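Metallo-beta-lactamase family protein (Staphylococcus aureus, PDB 3R2U) probably acts as a mononuclear iron-dependent hydrolase or persulfide dioxygenase, pairing a metallo-beta-lactamase domain with rhodanese-like sequence. Local coordinates at residues I81-A86 / R178-E183; K136-P141 / E204-L209; T293-L298 / G365-Q370. All coordinates share one frame; numbering follows the deposited sequence. Where two conformers were deposited one is given.

Interaction 1: I81-A86 / R178-E183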
loop_
_atom_site.group_PDB
_atom_site.type_symbol
_atom_site.label_atom_id
_atom_site.label_comp_id
_atom_site.label_asym_id
_atom_site.label_seq_id
_atom_site.Cartn_x
_atom_site.Cartn_y
_atom_site.Cartn_z
ATOM N N ILE A 81 -23.285 -19.545 17.178
ATOM C CA ILE A 81 -22.572 -18.678 18.109
ATOM C C ILE A 81 -21.098 -19.108 18.081
ATOM O O ILE A 81 -20.739 -20.169 18.573
ATOM C CB ILE A 81 -23.162 -18.775 19.555
ATOM C CG1 ILE A 81 -24.668 -18.464 19.546
ATOM C CG2 ILE A 81 -22.425 -17.852 20.485
ATOM C CD1 ILE A 81 -25.344 -18.517 20.934
ATOM N N HIS A 82 -20.254 -18.285 17.467
ATOM C CA HIS A 82 -18.851 -18.631 17.270
ATOM C C HIS A 82 -17.996 -18.578 18.502
ATOM O O HIS A 82 -18.205 -17.751 19.382
ATOM C CB HIS A 82 -18.249 -17.756 16.176
ATOM C CG HIS A 82 -18.917 -17.936 14.861
ATOM N ND1 HIS A 82 -18.788 -19.091 14.126
ATOM C CD2 HIS A 82 -19.744 -17.127 14.157
ATOM C CE1 HIS A 82 -19.493 -18.976 13.013
ATOM N NE2 HIS A 82 -20.089 -17.799 13.014
ATOM N N ALA A 83 -17.033 -19.495 18.552
ATOM C CA ALA A 83 -16.098 -19.600 19.663
ATOM C C ALA A 83 -14.697 -19.179 19.266
ATOM O O ALA A 83 -13.825 -19.074 20.120
ATOM C CB ALA A 83 -16.056 -21.049 20.163
ATOM N N ASP A 84 -14.481 -18.894 17.994
ATOM C CA ASP A 84 -13.121 -18.665 17.515
ATOM C C ASP A 84 -12.859 -17.376 16.739
ATOM O O ASP A 84 -11.767 -17.189 16.208
ATOM C CB ASP A 84 -12.631 -19.906 16.752
ATOM C CG ASP A 84 -13.686 -20.464 15.843
ATOM O OD1 ASP A 84 -14.649 -19.740 15.530
ATOM O OD2 ASP A 84 -13.558 -21.629 15.440
ATOM N N PHE A 85 -13.846 -16.483 16.707
ATOM C CA PHE A 85 -13.639 -15.129 16.174
ATOM C C PHE A 85 -14.840 -14.319 16.608
ATOM O O PHE A 85 -15.836 -14.885 17.036
ATOM C CB PHE A 85 -13.439 -15.074 14.646
ATOM C CG PHE A 85 -14.680 -15.334 13.863
ATOM C CD1 PHE A 85 -15.119 -16.634 13.650
ATOM C CD2 PHE A 85 -15.430 -14.283 13.351
ATOM C CE1 PHE A 85 -16.285 -16.885 12.939
ATOM C CE2 PHE A 85 -16.593 -14.522 12.624
ATOM C CZ PHE A 85 -17.025 -15.829 12.418
ATOM N N ALA A 86 -14.726 -13.001 16.500
ATOM C CA ALA A 86 -15.769 -12.101 16.925
ATOM C C ALA A 86 -16.694 -11.827 15.763
ATOM O O ALA A 86 -16.258 -11.390 14.708
ATOM C CB ALA A 86 -15.161 -10.810 17.464
ATOM N N ARG A 178 -16.736 -30.593 16.421
ATOM C CA ARG A 178 -16.826 -31.309 17.672
ATOM C C ARG A 178 -17.678 -30.435 18.560
ATOM O O ARG A 178 -17.674 -29.209 18.404
ATOM C CB ARG A 178 -15.443 -31.497 18.328
ATOM C CG ARG A 178 -14.390 -32.293 17.493
ATOM C CD ARG A 178 -14.934 -33.622 17.048
ATOM N NE ARG A 178 -13.921 -34.616 16.658
ATOM C CZ ARG A 178 -13.567 -34.922 15.404
ATOM N NH1 ARG A 178 -14.101 -34.314 14.357
ATOM N NH2 ARG A 178 -12.657 -35.857 15.199
ATOM N N PRO A 179 -18.402 -31.040 19.522
ATOM C CA PRO A 179 -19.219 -30.204 20.398
ATOM C C PRO A 179 -18.385 -29.221 21.212
ATOM O O PRO A 179 -17.414 -29.629 21.840
ATOM C CB PRO A 179 -19.894 -31.219 21.325
ATOM C CG PRO A 179 -19.814 -32.529 20.597
ATOM C CD PRO A 179 -18.540 -32.471 19.832
ATOM N N ASP A 180 -18.734 -27.932 21.151
ATOM C CA ASP A 180 -18.061 -26.904 21.969
ATOM C C ASP A 180 -18.212 -27.276 23.433
ATOM O O ASP A 180 -19.293 -27.667 23.862
ATOM C CB ASP A 180 -18.675 -25.504 21.760
ATOM C CG ASP A 180 -18.143 -24.799 20.533
ATOM O OD1 ASP A 180 -17.191 -25.327 19.916
ATOM O OD2 ASP A 180 -18.656 -23.706 20.194
ATOM N N LEU A 181 -17.131 -27.150 24.197
ATOM C CA LEU A 181 -17.173 -27.470 25.612
ATOM C C LEU A 181 -17.920 -26.395 26.393
ATOM O O LEU A 181 -18.132 -25.291 25.907
ATOM C CB LEU A 181 -15.763 -27.672 26.189
ATOM C CG LEU A 181 -14.941 -28.854 25.652
ATOM C CD1 LEU A 181 -13.716 -29.110 26.556
ATOM C CD2 LEU A 181 -15.802 -30.130 25.539
ATOM N N LEU A 182 -18.322 -26.740 27.611
ATOM C CA LEU A 182 -19.061 -25.824 28.473
ATOM C C LEU A 182 -18.181 -25.372 29.617
ATOM O O LEU A 182 -17.185 -26.029 29.946
ATOM C CB LEU A 182 -20.313 -26.506 29.037
ATOM C CG LEU A 182 -21.328 -27.020 28.011
ATOM C CD1 LEU A 182 -22.449 -27.772 28.730
ATOM C CD2 LEU A 182 -21.883 -25.871 27.147
ATOM N N GLU A 183 -18.543 -24.245 30.218
ATOM C CA GLU A 183 -17.803 -23.758 31.359
ATOM C C GLU A 183 -18.051 -24.663 32.563
ATOM O O GLU A 183 -19.179 -25.120 32.799
ATOM C CB GLU A 183 -18.185 -22.329 31.711
ATOM C CG GLU A 183 -17.822 -21.302 30.664
ATOM C CD GLU A 183 -17.936 -19.889 31.201
ATOM O OE1 GLU A 183 -18.080 -19.738 32.435
ATOM O OE2 GLU A 183 -17.872 -18.934 30.400
HETATM O O HOH W 1 -18.498 -22.132 18.010
#
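D180 reaches over from its loop to A83, and its outer carboxylate oxygen does the touching: OD2 lies 3.7 Å from A83 CB. The A83 methyl points at the acid, so this is plain van der Waals contact between a carbon and an oxygen. The two torsions of D180 explain the choice of oxygen. CG stands beside the backbone N (chi1 -82°), and chi2 of -8° turns OD1 to the same side as CA, nearly eclipsed with it, which leaves OD2 at the far end of the side chain. That oxygen also accepts a hydrogen bond from water 1, D180 OD2 lying 2.7 Å from the water oxygen. The same water donates to the backbone of the 81-86 loop, with I81 O 3.0 Å away. Seen from the water, the two acceptors stand about 101° apart, close to the angle between a water's own protons, so both can be used at once. Residues 81-86 follow the ligand H80 and with it make up the HxHxD signature (H80, H82, D84) of the metallo-beta-lactamase superfamily. The iron(III) is bound by H80, H143 and D169, and the side chain of D180 comes within about 4 Å of it. The 178-183 loop adds second-shell support, since R178 O accepts a hydrogen bond from H143 ND1 and the backbones of D180 and H143 are hydrogen-bonded. K274, from helix 269-279, donates to I81 O and makes a long, weak ion pair with D180 OD2. H82, the second histidine of the signature, turns away from D180. Its NE2 is paired with D54 OD1, its ring meets H80 edge-to-face, and F85 CE1 sits 3.4 Å above the plane of the H82 ring, over its centre.

Interaction 2: K136-P141 / E204-L209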
loop_
_atom_site.group_PDB
_atom_site.type_symbol
_atom_site.label_atom_id
_atom_site.label_comp_id
_atom_site.label_asym_id
_atom_site.label_seq_id
_atom_site.Cartn_x
_atom_site.Cartn_y
_atom_site.Cartn_z
ATOM N N LYS A 136 -32.446 -22.162 2.244
ATOM C CA LYS A 136 -33.272 -22.907 3.178
ATOM C C LYS A 136 -32.440 -23.151 4.414
ATOM O O LYS A 136 -31.282 -23.593 4.327
ATOM C CB LYS A 136 -33.772 -24.223 2.598
ATOM C CG LYS A 136 -34.647 -25.041 3.598
ATOM C CD LYS A 136 -35.445 -26.151 2.924
ATOM C CE LYS A 136 -36.673 -25.607 2.141
ATOM N NZ LYS A 136 -37.731 -24.931 2.996
ATOM N N VAL A 137 -33.016 -22.801 5.562
ATOM C CA VAL A 137 -32.363 -22.986 6.846
ATOM C C VAL A 137 -32.547 -24.435 7.263
ATOM O O VAL A 137 -33.672 -24.961 7.252
ATOM C CB VAL A 137 -32.970 -22.064 7.937
ATOM C CG1 VAL A 137 -32.356 -22.356 9.327
ATOM C CG2 VAL A 137 -32.761 -20.586 7.564
ATOM N N LEU A 138 -31.444 -25.099 7.561
ATOM C CA LEU A 138 -31.488 -26.454 8.069
ATOM C C LEU A 138 -30.886 -26.434 9.475
ATOM O O LEU A 138 -29.787 -25.920 9.659
ATOM C CB LEU A 138 -30.708 -27.401 7.159
ATOM C CG LEU A 138 -31.157 -27.566 5.688
ATOM C CD1 LEU A 138 -30.226 -28.537 4.942
ATOM C CD2 LEU A 138 -32.583 -28.048 5.571
ATOM N N HIS A 139 -31.620 -26.916 10.480
ATOM C CA HIS A 139 -31.083 -27.002 11.846
ATOM C C HIS A 139 -30.147 -28.194 11.827
ATOM O O HIS A 139 -30.564 -29.280 11.531
ATOM C CB HIS A 139 -32.204 -27.135 12.898
ATOM C CG HIS A 139 -31.724 -27.147 14.321
ATOM N ND1 HIS A 139 -32.328 -27.901 15.303
ATOM C CD2 HIS A 139 -30.682 -26.516 14.924
ATOM C CE1 HIS A 139 -31.699 -27.724 16.455
ATOM N NE2 HIS A 139 -30.684 -26.895 16.250
ATOM N N THR A 140 -28.866 -27.971 12.102
ATOM C CA THR A 140 -27.855 -29.039 12.065
ATOM C C THR A 140 -27.056 -29.002 13.353
ATOM O O THR A 140 -25.894 -28.626 13.358
ATOM C CB THR A 140 -26.914 -28.862 10.829
ATOM O OG1 THR A 140 -26.287 -27.569 10.862
ATOM C CG2 THR A 140 -27.703 -28.993 9.526
ATOM N N PRO A 141 -27.701 -29.356 14.477
ATOM C CA PRO A 141 -27.045 -29.292 15.778
ATOM C C PRO A 141 -25.932 -30.316 15.909
ATOM O O PRO A 141 -25.910 -31.316 15.174
ATOM C CB PRO A 141 -28.181 -29.594 16.754
ATOM C CG PRO A 141 -29.164 -30.386 15.978
ATOM C CD PRO A 141 -29.055 -29.929 14.558
ATOM N N GLU A 204 -26.797 -37.820 9.536
ATOM C CA GLU A 204 -27.785 -38.745 8.984
ATOM C C GLU A 204 -28.758 -38.011 8.062
ATOM O O GLU A 204 -28.986 -38.430 6.937
ATOM C CB GLU A 204 -28.553 -39.429 10.137
ATOM C CG GLU A 204 -29.550 -40.511 9.713
ATOM C CD GLU A 204 -30.229 -41.204 10.901
ATOM O OE1 GLU A 204 -30.602 -42.386 10.758
ATOM O OE2 GLU A 204 -30.381 -40.583 11.979
ATOM N N SER A 205 -29.312 -36.906 8.547
ATOM C CA SER A 205 -30.277 -36.109 7.780
ATOM C C SER A 205 -29.643 -35.472 6.517
ATOM O O SER A 205 -30.231 -35.489 5.447
ATOM C CB SER A 205 -30.931 -35.036 8.660
ATOM O OG SER A 205 -29.977 -34.063 9.061
ATOM N N ILE A 206 -28.407 -35.013 6.604
ATOM C CA ILE A 206 -27.787 -34.342 5.459
ATOM C C ILE A 206 -27.482 -35.287 4.271
ATOM O O ILE A 206 -27.372 -34.844 3.127
ATOM C CB ILE A 206 -26.502 -33.582 5.889
ATOM C CG1 ILE A 206 -26.493 -32.227 5.230
ATOM C CG2 ILE A 206 -25.234 -34.420 5.659
ATOM C CD1 ILE A 206 -27.667 -31.361 5.679
ATOM N N LYS A 207 -27.410 -36.587 4.545
ATOM C CA LYS A 207 -27.089 -37.574 3.528
ATOM C C LYS A 207 -28.086 -37.666 2.366
ATOM O O LYS A 207 -27.709 -38.080 1.262
ATOM C CB LYS A 207 -26.938 -38.963 4.156
ATOM C CG LYS A 207 -25.699 -39.119 5.018
ATOM C CD LYS A 207 -25.605 -40.529 5.604
ATOM C CE LYS A 207 -24.414 -40.671 6.522
ATOM N NZ LYS A 207 -24.343 -42.006 7.176
ATOM N N ASP A 208 -29.320 -37.249 2.622
ATOM C CA ASP A 208 -30.385 -37.292 1.634
ATOM C C ASP A 208 -30.297 -36.192 0.587
ATOM O O ASP A 208 -31.019 -36.220 -0.394
ATOM C CB ASP A 208 -31.735 -37.231 2.352
ATOM C CG ASP A 208 -31.928 -38.392 3.294
ATOM O OD1 ASP A 208 -31.348 -39.462 3.019
ATOM O OD2 ASP A 208 -32.654 -38.236 4.300
ATOM N N LEU A 209 -29.433 -35.217 0.807
ATOM C CA LEU A 209 -29.243 -34.135 -0.162
ATOM C C LEU A 209 -28.504 -34.688 -1.403
ATOM O O LEU A 209 -27.834 -35.710 -1.310
ATOM C CB LEU A 209 -28.477 -32.971 0.460
ATOM C CG LEU A 209 -29.275 -32.225 1.532
ATOM C CD1 LEU A 209 -28.466 -31.091 2.119
ATOM C CD2 LEU A 209 -30.624 -31.735 0.940
#
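L138 carries the apolar part of the contact with a single methyl. Its CD1 lies 3.9 Å from I206 CD1, the two side chains running slantwise past one another, and 4.2 Å from L209 CD1, which comes at it tip to tip. Both leucines hold CG beside the backbone N with an extended chi2, so each pushes one methyl straight out. I206 is less relaxed: chi1 of -136° falls away from the staggered positions, and the side chain leaves the helix obliquely before its end bends in to L138. L165 of strand 164-168 touches both L138 and I206.

The hydrogen bonds lie around this patch. L209 N donates to I206 O over 3.1 Å, closing the type I turn that brings L209 back beside I206. At the end of the strand T140 OG1 pairs with S149 OG, and P141 O accepts from S202 OG one turn further back in the helix.

Here the last part of helix 191-206 and the turn after it pack on strand 133-139, in the sheet that also holds 148-153 and 164-168, the helix-on-sheet layering of the alpha-beta/beta-alpha sandwich of metallo-beta-lactamases.

Interaction 3: T293-L298 / G365-Q370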
loop_
_atom_site.group_PDB
_atom_site.type_symbol
_atom_site.label_atom_id
_atom_site.label_comp_id
_atom_site.label_asym_id
_atom_site.label_seq_id
_atom_site.Cartn_x
_atom_site.Cartn_y
_atom_site.Cartn_z
ATOM N N THR A 293 4.838 4.582 27.386
ATOM C CA THR A 293 5.905 4.577 28.371
ATOM C C THR A 293 5.571 3.616 29.518
ATOM O O THR A 293 6.476 3.200 30.240
ATOM C CB THR A 293 6.149 5.962 28.940
ATOM O OG1 THR A 293 4.904 6.503 29.373
ATOM C CG2 THR A 293 6.770 6.878 27.875
ATOM N N ASN A 294 4.286 3.289 29.712
ATOM C CA ASN A 294 3.902 2.319 30.734
ATOM C C ASN A 294 4.360 0.921 30.330
ATOM O O ASN A 294 3.806 0.334 29.414
ATOM C CB ASN A 294 2.383 2.340 30.936
ATOM C CG ASN A 294 1.896 1.370 32.028
ATOM O OD1 ASN A 294 2.589 0.435 32.428
ATOM N ND2 ASN A 294 0.682 1.600 32.501
ATOM N N THR A 295 5.372 0.391 31.002
ATOM C CA THR A 295 5.849 -0.958 30.728
ATOM C C THR A 295 5.338 -2.005 31.752
ATOM O O THR A 295 5.815 -3.133 31.760
ATOM C CB THR A 295 7.377 -1.012 30.730
ATOM O OG1 THR A 295 7.860 -0.521 31.985
ATOM C CG2 THR A 295 7.972 -0.155 29.588
ATOM N N ASN A 296 4.391 -1.568 32.593
ATOM C CA ASN A 296 3.739 -2.388 33.612
ATOM C C ASN A 296 2.416 -2.937 33.082
ATOM O O ASN A 296 1.335 -2.736 33.658
ATOM C CB ASN A 296 3.526 -1.552 34.874
ATOM C CG ASN A 296 4.841 -1.097 35.467
ATOM O OD1 ASN A 296 5.014 0.061 35.850
ATOM N ND2 ASN A 296 5.804 -2.002 35.481
ATOM N N ARG A 297 2.520 -3.623 31.958
ATOM C CA ARG A 297 1.371 -4.231 31.340
ATOM C C ARG A 297 1.791 -5.532 30.727
ATOM O O ARG A 297 2.958 -5.742 30.398
ATOM C CB ARG A 297 0.807 -3.366 30.213
ATOM C CG ARG A 297 0.186 -2.082 30.634
ATOM C CD ARG A 297 -0.623 -1.522 29.472
ATOM N NE ARG A 297 -1.244 -0.256 29.800
ATOM C CZ ARG A 297 -0.848 0.919 29.327
ATOM N NH1 ARG A 297 0.153 0.995 28.457
ATOM N NH2 ARG A 297 -1.489 2.021 29.705
ATOM N N LEU A 298 0.818 -6.399 30.537
ATOM C CA LEU A 298 1.068 -7.646 29.870
ATOM C C LEU A 298 1.564 -7.183 28.501
ATOM O O LEU A 298 0.932 -6.319 27.879
ATOM C CB LEU A 298 -0.246 -8.397 29.742
ATOM C CG LEU A 298 -0.266 -9.690 28.940
ATOM C CD1 LEU A 298 0.778 -10.651 29.493
ATOM C CD2 LEU A 298 -1.684 -10.269 29.002
ATOM N N GLY A 365 -0.637 0.533 23.655
ATOM C CA GLY A 365 0.490 1.208 23.026
ATOM C C GLY A 365 1.567 0.223 22.673
ATOM O O GLY A 365 1.365 -0.967 22.801
ATOM N N TYR A 366 2.697 0.716 22.179
ATOM C CA TYR A 366 3.770 -0.159 21.776
ATOM C C TYR A 366 5.130 0.393 22.184
ATOM O O TYR A 366 5.259 1.560 22.549
ATOM C CB TYR A 366 3.745 -0.397 20.262
ATOM C CG TYR A 366 4.243 0.771 19.410
ATOM C CD1 TYR A 366 3.383 1.775 19.005
ATOM C CD2 TYR A 366 5.574 0.852 19.006
ATOM C CE1 TYR A 366 3.833 2.853 18.245
ATOM C CE2 TYR A 366 6.033 1.921 18.242
ATOM C CZ TYR A 366 5.151 2.923 17.880
ATOM O OH TYR A 366 5.582 3.970 17.129
ATOM N N GLN A 367 6.118 -0.496 22.195
ATOM C CA GLN A 367 7.506 -0.124 22.404
ATOM C C GLN A 367 8.303 -0.760 21.272
ATOM O O GLN A 367 7.983 -1.855 20.806
ATOM C CB GLN A 367 8.069 -0.572 23.746
ATOM C CG GLN A 367 7.517 0.153 24.982
ATOM C CD GLN A 367 6.493 -0.651 25.751
ATOM O OE1 GLN A 367 5.495 -0.111 26.257
ATOM N NE2 GLN A 367 6.739 -1.943 25.868
ATOM N N LEU A 368 9.314 -0.065 20.794
ATOM C CA LEU A 368 10.168 -0.632 19.755
ATOM C C LEU A 368 11.031 -1.717 20.404
ATOM O O LEU A 368 11.287 -1.663 21.603
ATOM C CB LEU A 368 11.091 0.433 19.162
ATOM C CG LEU A 368 10.429 1.604 18.450
ATOM C CD1 LEU A 368 11.499 2.737 18.218
ATOM C CD2 LEU A 368 9.791 1.132 17.176
ATOM N N PRO A 369 11.432 -2.721 19.625
ATOM C CA PRO A 369 12.311 -3.753 20.139
ATOM C C PRO A 369 13.676 -3.156 20.479
ATOM O O PRO A 369 14.105 -2.228 19.815
ATOM C CB PRO A 369 12.445 -4.737 18.976
ATOM C CG PRO A 369 11.860 -4.063 17.770
ATOM C CD PRO A 369 10.998 -2.958 18.234
ATOM N N GLN A 370 14.326 -3.676 21.508
ATOM C CA GLN A 370 15.635 -3.177 21.938
ATOM C C GLN A 370 16.758 -4.124 21.546
ATOM O O GLN A 370 17.431 -3.897 20.533
ATOM C CB GLN A 370 15.629 -2.955 23.453
ATOM C CG GLN A 370 14.590 -1.913 23.896
ATOM C CD GLN A 370 14.470 -1.801 25.400
ATOM O OE1 GLN A 370 15.276 -2.372 26.147
ATOM N NE2 GLN A 370 13.458 -1.060 25.861
#
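In the small parallel sheet at the C-terminal end of the model, whose strand order 2-1-3-4 and flanking helices are consistent with a rhodanese-like fold, Q367 reaches across to T295 and N294. Residues 365-367 finish strand 363-367, the outermost of the four parallel strands on its side, while 293-298 is the loop that runs into strand 298-301. Strand 339-342 lies between the two, so the contact passes over that strand at N340. The bridging is done by Q367, whose side chain sets out toward the loop. CG stands beside the backbone N, and an unusual chi2 of 103° bends the chain there and swings its end over to the loop. It meets T295 at about a right angle, with Q367 CD 4.1 Å from the methyl T295 CG2. The end of Q367 also lies near the backbone carbonyl of N294. N294 O is hydrogen-bonded to N340 ND2, from the intervening strand, and Q367 packs on N340 too. Y366 points away from the loop; its backbone is hydrogen-bonded to Y290 and A292, and its OH to D67 OD2 of a second subunit. G365 has backbone angles at which a CB would press on the preceding carbonyl oxygen, a conformation suited to glycine. The loop holds its own shape at N294 through an Asx turn. The side chain, with CG anti to the backbone N, turns back so that N294 OD1 accepts from N296 N at 2.7 Å, with an N-H...O angle of 141°.

Interaction 1 is the buried one, beside the iron and close to the centre of the chain; interaction 2 is partly buried at a sheet-helix interface, and interaction 3 lies on the surface. Their chemistry differs: a water-bridged carboxylate in the first, methyl against methyl in the second, and in the third a glutamine resting on a loop that holds itself by an Asx turn. Interactions 1 and 2 share the metallo-beta-lactamase domain, their segments alternating along the chain, with centres about 21 Å apart: residues 178-183 precede helix 191-206, whose end joins interaction 2. Interaction 3 comes later in the chain, its centre about 50 Å from that of interaction 2.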